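Local structure of 2-Cys peroxiredoxin (Plasmodium yoelii, 2H01) at residues N18-V23 / D74-H79; Y37-D42 / S49-L54; L80-T85 / G90-I95; V113-N116 / A120-A123. The protein probably reduces hydrogen peroxide and organic hydroperoxides to water and alcohols, as a thiol-dependent peroxidase of the peroxiredoxin family. One frame throughout, in Å; residues are numbered along the deposited sequence.

Contact 1 (N18-V23 / D74-H79)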
loop_
_atom_site.group_PDB
_atom_site.type_symbol
_atom_site.label_atom_id
_atom_site.label_comp_id
_atom_site.label_asym_id
_atom_site.label_seq_id
_atom_site.Cartn_x
_atom_site.Cartn_y
_atom_site.Cartn_z
ATOM N N ASN A 18 -14.584 -10.300 0.586
ATOM C CA ASN A 18 -15.322 -9.833 1.760
ATOM C C ASN A 18 -15.282 -10.860 2.869
ATOM O O ASN A 18 -16.133 -10.888 3.734
ATOM C CB ASN A 18 -16.777 -9.532 1.418
ATOM C CG ASN A 18 -16.965 -8.183 0.782
ATOM O OD1 ASN A 18 -16.047 -7.394 0.674
ATOM N ND2 ASN A 18 -18.176 -7.914 0.363
ATOM N N THR A 19 -14.256 -11.700 2.780
ATOM C CA THR A 19 -13.849 -12.725 3.745
ATOM C C THR A 19 -13.001 -12.052 4.795
ATOM O O THR A 19 -12.267 -11.136 4.475
ATOM C CB THR A 19 -12.928 -13.731 2.989
ATOM O OG1 THR A 19 -13.707 -14.608 2.176
ATOM C CG2 THR A 19 -12.210 -14.648 3.911
ATOM N N PHE A 20 -13.066 -12.499 6.042
ATOM C CA PHE A 20 -12.106 -11.975 7.006
ATOM C C PHE A 20 -10.933 -12.910 6.983
ATOM O O PHE A 20 -11.047 -14.045 6.512
ATOM C CB PHE A 20 -12.668 -11.935 8.425
ATOM C CG PHE A 20 -13.668 -10.844 8.653
ATOM C CD1 PHE A 20 -13.570 -9.638 7.964
ATOM C CD2 PHE A 20 -14.693 -11.009 9.580
ATOM C CE1 PHE A 20 -14.484 -8.612 8.195
ATOM C CE2 PHE A 20 -15.608 -9.988 9.819
ATOM C CZ PHE A 20 -15.507 -8.791 9.129
ATOM N N GLY A 21 -9.802 -12.439 7.488
ATOM C CA GLY A 21 -8.619 -13.271 7.521
ATOM C C GLY A 21 -7.453 -12.522 8.116
ATOM O O GLY A 21 -7.590 -11.372 8.520
ATOM N N GLU A 22 -6.302 -13.179 8.167
ATOM C CA GLU A 22 -5.106 -12.573 8.709
ATOM C C GLU A 22 -4.065 -12.410 7.615
ATOM O O GLU A 22 -3.967 -13.232 6.707
ATOM C CB GLU A 22 -4.554 -13.444 9.830
ATOM C CG GLU A 22 -3.290 -12.907 10.474
ATOM C CD GLU A 22 -2.809 -13.799 11.601
ATOM O OE1 GLU A 22 -2.577 -15.004 11.343
ATOM O OE2 GLU A 22 -2.670 -13.298 12.740
ATOM N N VAL A 23 -3.338 -11.303 7.655
ATOM C CA VAL A 23 -2.241 -11.073 6.737
ATOM C C VAL A 23 -0.968 -10.609 7.420
ATOM O O VAL A 23 -0.984 -9.748 8.284
ATOM C CB VAL A 23 -2.580 -10.047 5.654
ATOM C CG1 VAL A 23 -1.331 -9.719 4.850
ATOM C CG2 VAL A 23 -3.652 -10.550 4.759
ATOM N N ASP A 74 -8.906 1.807 11.372
ATOM C CA ASP A 74 -10.226 1.193 11.528
ATOM C C ASP A 74 -10.193 -0.331 11.722
ATOM O O ASP A 74 -9.242 -0.990 11.337
ATOM C CB ASP A 74 -11.123 1.539 10.329
ATOM C CG ASP A 74 -11.438 3.027 10.216
ATOM O OD1 ASP A 74 -12.298 3.522 10.941
ATOM O OD2 ASP A 74 -10.893 3.784 9.405
ATOM N N SER A 75 -11.243 -0.882 12.316
ATOM C CA SER A 75 -11.317 -2.329 12.536
ATOM C C SER A 75 -11.731 -3.038 11.248
ATOM O O SER A 75 -12.171 -2.391 10.289
ATOM C CB SER A 75 -12.348 -2.648 13.626
ATOM O OG SER A 75 -13.655 -2.322 13.176
ATOM N N LYS A 76 -11.599 -4.364 11.230
ATOM C CA LYS A 76 -11.982 -5.129 10.052
ATOM C C LYS A 76 -13.492 -5.077 9.854
ATOM O O LYS A 76 -13.981 -5.135 8.724
ATOM C CB LYS A 76 -11.517 -6.589 10.156
ATOM C CG LYS A 76 -12.039 -7.392 11.342
ATOM C CD LYS A 76 -11.755 -8.881 11.098
ATOM C CE LYS A 76 -12.334 -9.799 12.171
ATOM N NZ LYS A 76 -11.593 -9.679 13.454
ATOM N N PHE A 77 -14.230 -4.958 10.954
ATOM C CA PHE A 77 -15.682 -4.880 10.880
ATOM C C PHE A 77 -16.113 -3.596 10.182
ATOM O O PHE A 77 -17.051 -3.601 9.387
ATOM C CB PHE A 77 -16.277 -4.957 12.278
ATOM C CG PHE A 77 -16.003 -6.255 12.965
ATOM C CD1 PHE A 77 -16.693 -7.403 12.600
ATOM C CD2 PHE A 77 -15.041 -6.339 13.957
ATOM C CE1 PHE A 77 -16.432 -8.621 13.212
ATOM C CE2 PHE A 77 -14.771 -7.556 14.578
ATOM C CZ PHE A 77 -15.469 -8.701 14.205
ATOM N N THR A 78 -15.469 -2.474 10.457
ATOM C CA THR A 78 -15.861 -1.291 9.722
ATOM C C THR A 78 -15.386 -1.198 8.283
ATOM O O THR A 78 -16.026 -0.551 7.470
ATOM C CB THR A 78 -15.739 0.021 10.496
ATOM O OG1 THR A 78 -15.150 -0.211 11.766
ATOM C CG2 THR A 78 -14.803 0.956 9.825
ATOM N N HIS A 79 -14.297 -1.890 7.964
ATOM C CA HIS A 79 -13.899 -1.997 6.558
ATOM C C HIS A 79 -15.006 -2.729 5.802
ATOM O O HIS A 79 -15.458 -2.290 4.748
ATOM C CB HIS A 79 -12.605 -2.816 6.394
ATOM C CG HIS A 79 -11.355 -2.089 6.776
ATOM N ND1 HIS A 79 -11.300 -0.723 6.931
ATOM C CD2 HIS A 79 -10.096 -2.541 6.985
ATOM C CE1 HIS A 79 -10.063 -0.362 7.220
ATOM N NE2 HIS A 79 -9.312 -1.448 7.256
#
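Phe20, at the start of strand 20-24, lays its ring across the first turn of helix 76-83, where Lys76 and Phe77 meet it in two different ways. The aliphatic part of Lys76 passes over one face: CD sits 3.7 Å from the centroid of the Phe20 ring, nearly over its centre, in a CH-pi contact. The ammonium lies farther off, with NZ 5.5 Å from the same centroid, so any cation-pi attraction is weak at most. The second aromatic ring is reached differently. Phe20 turns its edge toward the face of Phe77 in an offset edge-to-face pair, the planes at 81°, and CE2 of Phe20 approaches CE1 of Phe77 to 3.7 Å.

The lysine chain runs extended over the ring and bends only at its last torsion (chi4 -71°), where NZ leaves to form a salt bridge with Glu12 on strand 10-14. Ser75 holds the N-cap position of the helix, and its carbonyl accepts the first-turn bond from the N of His79. Leu80 and Val14 also touch Phe20. At the protein surface, the CH-pi contact and the offset edge-to-face pair thus join the N-terminal beta hairpin, strands 10-14 and 20-24, to the first turn of a helix of the thioredoxin-like fold.

Contact 2 (Y37-D42 / S49-L54)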
loop_
_atom_site.group_PDB
_atom_site.type_symbol
_atom_site.label_atom_id
_atom_site.label_comp_id
_atom_site.label_asym_id
_atom_site.label_seq_id
_atom_site.Cartn_x
_atom_site.Cartn_y
_atom_site.Cartn_z
ATOM N N TYR A 37 -0.392 1.027 1.377
ATOM C CA TYR A 37 -0.763 2.435 1.439
ATOM C C TYR A 37 -1.620 2.733 2.658
ATOM O O TYR A 37 -2.357 1.871 3.135
ATOM C CB TYR A 37 -1.493 2.874 0.154
ATOM C CG TYR A 37 -2.884 2.295 -0.049
ATOM C CD1 TYR A 37 -3.071 1.084 -0.711
ATOM C CD2 TYR A 37 -4.011 2.976 0.406
ATOM C CE1 TYR A 37 -4.350 0.560 -0.930
ATOM C CE2 TYR A 37 -5.297 2.462 0.206
ATOM C CZ TYR A 37 -5.456 1.257 -0.466
ATOM O OH TYR A 37 -6.720 0.768 -0.682
ATOM N N PHE A 38 -1.515 3.957 3.164
ATOM C CA PHE A 38 -2.268 4.372 4.344
ATOM C C PHE A 38 -3.251 5.511 4.101
ATOM O O PHE A 38 -3.000 6.419 3.315
ATOM C CB PHE A 38 -1.326 4.842 5.467
ATOM C CG PHE A 38 -0.475 3.761 6.057
ATOM C CD1 PHE A 38 0.726 3.396 5.461
ATOM C CD2 PHE A 38 -0.872 3.105 7.220
ATOM C CE1 PHE A 38 1.532 2.385 6.014
ATOM C CE2 PHE A 38 -0.081 2.091 7.784
ATOM C CZ PHE A 38 1.126 1.734 7.175
ATOM N N TYR A 39 -4.385 5.455 4.780
ATOM C CA TYR A 39 -5.355 6.535 4.703
ATOM C C TYR A 39 -5.851 6.709 6.144
ATOM O O TYR A 39 -5.803 5.777 6.939
ATOM C CB TYR A 39 -6.490 6.222 3.720
ATOM C CG TYR A 39 -7.297 4.981 4.013
ATOM C CD1 TYR A 39 -6.831 3.719 3.648
ATOM C CD2 TYR A 39 -8.543 5.072 4.654
ATOM C CE1 TYR A 39 -7.577 2.579 3.907
ATOM C CE2 TYR A 39 -9.296 3.938 4.923
ATOM C CZ TYR A 39 -8.808 2.697 4.545
ATOM O OH TYR A 39 -9.544 1.575 4.805
ATOM N N PRO A 40 -6.299 7.919 6.500
ATOM C CA PRO A 40 -6.793 8.225 7.845
ATOM C C PRO A 40 -7.926 7.349 8.380
ATOM O O PRO A 40 -7.754 6.591 9.336
ATOM C CB PRO A 40 -7.236 9.688 7.731
ATOM C CG PRO A 40 -6.380 10.240 6.632
ATOM C CD PRO A 40 -6.367 9.109 5.631
ATOM N N LEU A 41 -9.087 7.462 7.748
ATOM C CA LEU A 41 -10.264 6.753 8.221
ATOM C C LEU A 41 -11.264 6.318 7.179
ATOM O O LEU A 41 -11.280 6.793 6.046
ATOM C CB LEU A 41 -11.018 7.642 9.210
ATOM C CG LEU A 41 -10.296 8.154 10.449
ATOM C CD1 LEU A 41 -11.114 9.278 11.072
ATOM C CD2 LEU A 41 -10.084 7.007 11.430
ATOM N N ASP A 42 -12.125 5.418 7.627
ATOM C CA ASP A 42 -13.222 4.878 6.852
ATOM C C ASP A 42 -14.415 5.811 7.083
ATOM O O ASP A 42 -14.440 6.562 8.055
ATOM C CB ASP A 42 -13.586 3.497 7.384
ATOM C CG ASP A 42 -12.648 2.404 6.908
ATOM O OD1 ASP A 42 -11.485 2.683 6.535
ATOM O OD2 ASP A 42 -13.098 1.246 6.935
ATOM N N SER A 49 -10.350 8.941 -2.919
ATOM C CA SER A 49 -9.774 8.871 -4.254
ATOM C C SER A 49 -8.573 7.927 -4.360
ATOM O O SER A 49 -8.305 7.406 -5.433
ATOM C CB SER A 49 -9.389 10.273 -4.754
ATOM O OG SER A 49 -8.244 10.771 -4.083
ATOM N N GLU A 50 -7.855 7.693 -3.265
ATOM C CA GLU A 50 -6.702 6.805 -3.340
ATOM C C GLU A 50 -7.127 5.346 -3.398
ATOM O O GLU A 50 -6.591 4.571 -4.194
ATOM C CB GLU A 50 -5.734 7.030 -2.163
ATOM C CG GLU A 50 -6.374 7.564 -0.894
ATOM C CD GLU A 50 -6.640 9.066 -0.954
ATOM O OE1 GLU A 50 -5.696 9.830 -1.257
ATOM O OE2 GLU A 50 -7.789 9.480 -0.686
ATOM N N ILE A 51 -8.078 4.934 -2.578
ATOM C CA ILE A 51 -8.522 3.556 -2.633
ATOM C C ILE A 51 -9.162 3.229 -3.976
ATOM O O ILE A 51 -8.836 2.237 -4.606
ATOM C CB ILE A 51 -9.491 3.224 -1.496
ATOM C CG1 ILE A 51 -8.798 3.352 -0.139
ATOM C CG2 ILE A 51 -10.075 1.854 -1.702
ATOM C CD1 ILE A 51 -9.715 3.420 1.030
ATOM N N ILE A 52 -9.890 3.768 -4.445
ATOM C CA ILE A 52 -10.513 3.775 -5.763
ATOM C C ILE A 52 -9.506 4.139 -6.849
ATOM O O ILE A 52 -9.438 3.487 -7.900
ATOM C CB ILE A 52 -11.701 4.756 -5.794
ATOM C CG1 ILE A 52 -12.608 4.535 -4.581
ATOM C CG2 ILE A 52 -12.485 4.602 -7.088
ATOM C CD1 ILE A 52 -13.620 5.637 -4.367
ATOM N N ALA A 53 -8.943 4.919 -6.878
ATOM C CA ALA A 53 -7.979 5.050 -7.973
ATOM C C ALA A 53 -7.113 3.788 -8.079
ATOM O O ALA A 53 -6.821 3.325 -9.177
ATOM C CB ALA A 53 -7.101 6.264 -7.757
ATOM N N LEU A 54 -6.702 3.236 -6.937
ATOM C CA LEU A 54 -5.876 2.033 -6.946
ATOM C C LEU A 54 -6.662 0.800 -7.381
ATOM O O LEU A 54 -6.203 0.036 -8.240
ATOM C CB LEU A 54 -5.262 1.779 -5.563
ATOM C CG LEU A 54 -4.263 2.818 -5.055
ATOM C CD1 LEU A 54 -3.844 2.466 -3.639
ATOM C CD2 LEU A 54 -3.048 2.877 -5.981
#
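Tyr37, in strand 33-38, and Tyr39, two residues on, both project toward helix 49-56, and each offers a ring face to an aliphatic methyl. These CH-pi contacts form the first group. Over the Tyr37 ring stands Leu54 CD1, 3.5 Å from the centroid and displaced toward the rim; over the Tyr39 ring stands Ile51 CD1, 3.7 Å from that centroid and almost central, 12° off the normal. The extended backbone puts the two tyrosines on the same side, and their similar first torsions (chi1 69° and 59°), with CG between the backbone N and the carbonyl carbon, turn both rings alike.

Edge contacts make the second group. Ile51 CG1 lies near the plane of the Tyr37 ring, 3.6 Å from CE2, with the hydroxyl OH of that tyrosine resting against the same isoleucine. One branch of Ile51 therefore serves both rings, its CG1 at an edge and its CD1 over a face.

The polar interaction stays within 37-42. Tyr39 OH donates to Asp42 OD1 at 2.8 Å, on the syn side of the carboxylate, while Ser72 and His79 also bind that aspartate. Trp82 touches Ile51 as well.

The chemistry thus divides cleanly: the buried branches of Ile51 and Leu54 hold this face of the helix, which follows the predicted peroxidatic Cys47, against the tyrosines, and the Tyr39 hydroxyl, tied to Asp42, would restrict the swing of its ring over Ile51.

Contact 3 (L80-T85 / G90-I95)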
loop_
_atom_site.group_PDB
_atom_site.type_symbol
_atom_site.label_atom_id
_atom_site.label_comp_id
_atom_site.label_asym_id
_atom_site.label_seq_id
_atom_site.Cartn_x
_atom_site.Cartn_y
_atom_site.Cartn_z
ATOM N N LEU A 80 -15.426 -3.864 6.340
ATOM C CA LEU A 80 -16.476 -4.660 5.708
ATOM C C LEU A 80 -17.732 -3.820 5.476
ATOM O O LEU A 80 -18.273 -3.784 4.366
ATOM C CB LEU A 80 -16.817 -5.873 6.574
ATOM C CG LEU A 80 -17.957 -6.747 6.051
ATOM C CD1 LEU A 80 -17.603 -7.243 4.643
ATOM C CD2 LEU A 80 -18.198 -7.924 7.003
ATOM N N ALA A 81 -18.181 -3.143 6.531
ATOM C CA ALA A 81 -19.361 -2.297 6.456
ATOM C C ALA A 81 -19.174 -1.180 5.434
ATOM O O ALA A 81 -20.141 -0.735 4.814
ATOM C CB ALA A 81 -19.666 -1.699 7.832
ATOM N N TRP A 82 -17.935 -0.727 5.258
ATOM C CA TRP A 82 -17.654 0.345 4.306
ATOM C C TRP A 82 -17.675 -0.185 2.874
ATOM O O TRP A 82 -18.003 0.546 1.942
ATOM C CB TRP A 82 -16.299 0.981 4.604
ATOM C CG TRP A 82 -16.106 2.328 3.989
ATOM C CD1 TRP A 82 -17.073 3.240 3.699
ATOM C CD2 TRP A 82 -14.855 2.971 3.718
ATOM N NE1 TRP A 82 -16.508 4.419 3.271
ATOM C CE2 TRP A 82 -15.146 4.281 3.274
ATOM C CE3 TRP A 82 -13.516 2.568 3.813
ATOM C CZ2 TRP A 82 -14.146 5.196 2.927
ATOM C CZ3 TRP A 82 -12.522 3.473 3.470
ATOM C CH2 TRP A 82 -12.842 4.777 3.032
ATOM N N LYS A 83 -17.316 -1.455 2.705
ATOM C CA LYS A 83 -17.331 -2.073 1.388
ATOM C C LYS A 83 -18.783 -2.353 0.989
ATOM O O LYS A 83 -19.121 -2.342 -0.192
ATOM C CB LYS A 83 -16.534 -3.387 1.387
ATOM C CG LYS A 83 -15.025 -3.218 1.545
ATOM C CD LYS A 83 -14.290 -4.538 1.375
ATOM C CE LYS A 83 -14.507 -5.112 -0.016
ATOM N NZ LYS A 83 -13.697 -6.329 -0.272
ATOM N N LYS A 84 -19.636 -2.611 1.981
ATOM C CA LYS A 84 -21.046 -2.883 1.712
ATOM C C LYS A 84 -21.848 -1.601 1.529
ATOM O O LYS A 84 -23.076 -1.643 1.429
ATOM C CB LYS A 84 -21.658 -3.713 2.840
ATOM C CG LYS A 84 -21.264 -5.168 2.786
ATOM C CD LYS A 84 -21.800 -5.918 3.976
ATOM C CE LYS A 84 -21.449 -7.383 3.866
ATOM N NZ LYS A 84 -21.633 -8.063 5.185
ATOM N N THR A 85 -21.142 -0.471 1.483
ATOM C CA THR A 85 -21.768 0.838 1.303
ATOM C C THR A 85 -21.425 1.378 -0.088
ATOM O O THR A 85 -20.261 1.647 -0.394
ATOM C CB THR A 85 -21.283 1.846 2.373
ATOM O OG1 THR A 85 -21.552 1.321 3.682
ATOM C CG2 THR A 85 -22.002 3.180 2.216
ATOM N N GLY A 90 -21.380 7.336 -0.007
ATOM C CA GLY A 90 -20.151 7.524 0.741
ATOM C C GLY A 90 -19.280 6.311 0.997
ATOM O O GLY A 90 -18.291 6.425 1.714
ATOM N N GLY A 91 -19.621 5.160 0.430
ATOM C CA GLY A 91 -18.804 3.978 0.660
ATOM C C GLY A 91 -17.713 3.794 -0.377
ATOM O O GLY A 91 -17.549 4.647 -1.248
ATOM N N ILE A 92 -16.988 2.683 -0.293
ATOM C CA ILE A 92 -16.000 2.337 -1.306
ATOM C C ILE A 92 -16.504 1.272 -2.224
ATOM O O ILE A 92 -15.858 0.943 -3.193
ATOM C CB ILE A 92 -14.682 1.874 -0.686
ATOM C CG1 ILE A 92 -14.936 1.176 0.636
ATOM C CG2 ILE A 92 -13.726 3.021 -0.533
ATOM C CD1 ILE A 92 -14.047 0.022 0.890
ATOM N N GLY A 93 -17.656 0.716 -1.891
ATOM C CA GLY A 93 -18.214 -0.391 -2.631
ATOM C C GLY A 93 -17.336 -1.609 -2.564
ATOM O O GLY A 93 -16.532 -1.766 -1.657
ATOM N N ASN A 94 -17.479 -2.465 -3.557
ATOM C CA ASN A 94 -16.863 -3.776 -3.530
ATOM C C ASN A 94 -15.458 -3.841 -4.130
ATOM O O ASN A 94 -15.244 -4.514 -5.122
ATOM C CB ASN A 94 -17.763 -4.776 -4.218
ATOM C CG ASN A 94 -17.526 -6.157 -3.752
ATOM O OD1 ASN A 94 -17.958 -7.107 -4.379
ATOM N ND2 ASN A 94 -16.824 -6.292 -2.648
ATOM N N ILE A 95 -14.508 -3.144 -3.523
ATOM C CA ILE A 95 -13.139 -3.188 -3.995
ATOM C C ILE A 95 -12.551 -4.583 -3.903
ATOM O O ILE A 95 -12.939 -5.397 -3.077
ATOM C CB ILE A 95 -12.254 -2.186 -3.258
ATOM C CG1 ILE A 95 -12.089 -2.590 -1.790
ATOM C CG2 ILE A 95 -12.789 -0.811 -3.410
ATOM C CD1 ILE A 95 -10.803 -2.173 -1.192
#
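A short loop closes over the C-terminal end of helix 76-83, and residues 90-95 return along its last residues, Trp82 and Lys83, and Thr85 just beyond. The indole lies at the heart of this closure. Its NE1 donates to Gly90 O at 3.1 Å, meeting a lone pair in the carbonyl plane, while Ile92 CG1 rests over one face, 3.9 Å from the centroid of the five-membered ring. The anti placement of CG relative to the backbone N (chi1 -162°) brings the indole to both partners.

Two carbonyls, one at the helix end and one just after it, receive amides of the returning chain. Ile92 N reaches Trp82 O at 3.3 Å, and Gly93 N reaches Thr85 O at 3.1 Å. Gly91 passes so near Thr85 that its CA is 2.9 Å from Thr85 O, a close CA-H...O contact.

Lys83 lies along the loop and bends at chi3 (62°), so that NZ donates to Ile95 O at 3.1 Å; its principal partner, Phe15 O, lies outside the two segments. Shared among carbonyls, the ammonium probably keeps its positive charge. Bonds thus satisfy acceptors at and just after the helix end, and the Lys83 ammonium bridges the 90-95 loop and the turn after strand 10-14.

Contact 4 (V113-N116 / A120-A123)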
loop_
_atom_site.group_PDB
_atom_site.type_symbol
_atom_site.label_atom_id
_atom_site.label_comp_id
_atom_site.label_asym_id
_atom_site.label_seq_id
_atom_site.Cartn_x
_atom_site.Cartn_y
_atom_site.Cartn_z
ATOM N N VAL A 113 3.901 7.020 10.301
ATOM C CA VAL A 113 2.848 7.759 9.626
ATOM C C VAL A 113 1.631 7.864 10.521
ATOM O O VAL A 113 0.503 7.997 10.045
ATOM C CB VAL A 113 2.446 7.095 8.297
ATOM C CG1 VAL A 113 3.620 7.127 7.338
ATOM C CG2 VAL A 113 1.994 5.661 8.542
ATOM N N LEU A 114 1.854 7.779 11.824
ATOM C CA LEU A 114 0.751 7.908 12.762
ATOM C C LEU A 114 0.652 9.382 13.142
ATOM O O LEU A 114 1.616 9.964 13.638
ATOM C CB LEU A 114 0.998 7.061 14.010
ATOM C CG LEU A 114 -0.126 7.107 15.051
ATOM C CD1 LEU A 114 -1.449 6.677 14.419
ATOM C CD2 LEU A 114 0.227 6.191 16.211
ATOM N N PHE A 115 -0.500 9.991 12.883
ATOM C CA PHE A 115 -0.693 11.396 13.220
ATOM C C PHE A 115 -1.258 11.496 14.637
ATOM O O PHE A 115 -2.332 10.971 14.917
ATOM C CB PHE A 115 -1.633 12.069 12.218
ATOM C CG PHE A 115 -1.772 13.546 12.428
ATOM C CD1 PHE A 115 -0.647 14.342 12.615
ATOM C CD2 PHE A 115 -3.028 14.144 12.455
ATOM C CE1 PHE A 115 -0.768 15.713 12.831
ATOM C CE2 PHE A 115 -3.162 15.514 12.669
ATOM C CZ PHE A 115 -2.031 16.299 12.858
ATOM N N ASN A 116 -0.520 12.191 15.504
ATOM C CA ASN A 116 -0.839 12.374 16.931
ATOM C C ASN A 116 -1.671 11.253 17.554
ATOM O O ASN A 116 -2.816 11.439 17.964
ATOM C CB ASN A 116 -1.462 13.767 17.207
ATOM C CG ASN A 116 -2.800 13.988 16.513
ATOM O OD1 ASN A 116 -2.966 13.657 15.340
ATOM N ND2 ASN A 116 -3.756 14.583 17.236
ATOM N N ALA A 120 -3.639 7.449 10.626
ATOM C CA ALA A 120 -2.471 7.370 9.775
ATOM C C ALA A 120 -2.498 8.462 8.720
ATOM O O ALA A 120 -3.562 8.864 8.255
ATOM C CB ALA A 120 -2.400 6.000 9.104
ATOM N N LEU A 121 -1.318 8.957 8.372
ATOM C CA LEU A 121 -1.178 9.969 7.339
ATOM C C LEU A 121 -1.157 9.215 6.010
ATOM O O LEU A 121 -0.767 8.040 5.959
ATOM C CB LEU A 121 0.142 10.720 7.517
ATOM C CG LEU A 121 0.280 11.554 8.798
ATOM C CD1 LEU A 121 1.739 11.775 9.097
ATOM C CD2 LEU A 121 -0.457 12.893 8.638
ATOM N N ARG A 122 -1.581 9.880 4.942
ATOM C CA ARG A 122 -1.581 9.274 3.611
ATOM C C ARG A 122 -0.147 8.930 3.177
ATOM O O ARG A 122 0.744 9.774 3.253
ATOM C CB ARG A 122 -2.215 10.233 2.605
ATOM C CG ARG A 122 -3.742 10.337 2.703
ATOM C CD ARG A 122 -4.272 11.373 1.727
ATOM N NE ARG A 122 -5.732 11.385 1.659
ATOM C CZ ARG A 122 -6.535 11.836 2.623
ATOM N NH1 ARG A 122 -6.028 12.324 3.748
ATOM N NH2 ARG A 122 -7.852 11.791 2.466
ATOM N N ALA A 123 0.071 7.692 2.731
ATOM C CA ALA A 123 1.400 7.271 2.298
ATOM C C ALA A 123 1.395 6.042 1.382
ATOM O O ALA A 123 0.569 5.134 1.552
ATOM C CB ALA A 123 2.272 6.991 3.523
#
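Val113 supplies the apolar centre, with its side chain set against Ala120, Leu121 and Ala123. Its CG1 meets Ala123 CB at 4.0 Å, and CG2 stands 4.4 Å from Ala120 CB, so the two methyls are divided between two alanines. Placing CG1 anti to the carbonyl carbon (chi1 -64°) is what directs the branches this way. Phe38, on strand 33-38, packs against both Val113 and Ala120, and Ala108 of helix 106-110 touches them as well.

Farther out, Leu121 extends alongside the other strand toward Phe115. Leu121 CD2 approaches Phe115 CB to 3.9 Å, and its path past the aromatic ring is oblique. Phe115 and Leu121 are the exposed pair of the contact.

At the polar edge, Leu121 N donates to Val113 O, 2.7 Å away with an N-H...O angle of 160°. The same oxygen also receives a CA-H...O contact from Ala120 CA at 3.1 Å, so two neighbouring residues converge on one acceptor. Leu114 and Ala120 form an antiparallel, non-hydrogen-bonded pair, their CA atoms 4.4 Å apart. Together these features describe an antiparallel beta hairpin in which the short, weakly bonded strand 114-115 is added to the start of strand 119-127, itself part of the central sheet of the thioredoxin-like fold.

Contacts 1 and 3 use successive parts of helix 76-83, the first at its start and the second at its end, their centres about 12 Å apart; Asn18 and Lys83 connect them through a weak hydrogen bond. Contact 2 touches both: His79 ND1 is 2.7 Å from Asp42 OD2, and Trp82 CZ3 comes within 3.7 Å of Ile51 CD1. Contact 4 adjoins contact 2 across neighbouring strands, where Phe38 N is 2.9 Å from Ala123 O. The side chain of Cys47, the predicted peroxidatic residue, is about 9 Å from that of Ile51 and about 8 Å from Gly90, whereas contacts 1 and 4 lie away from it.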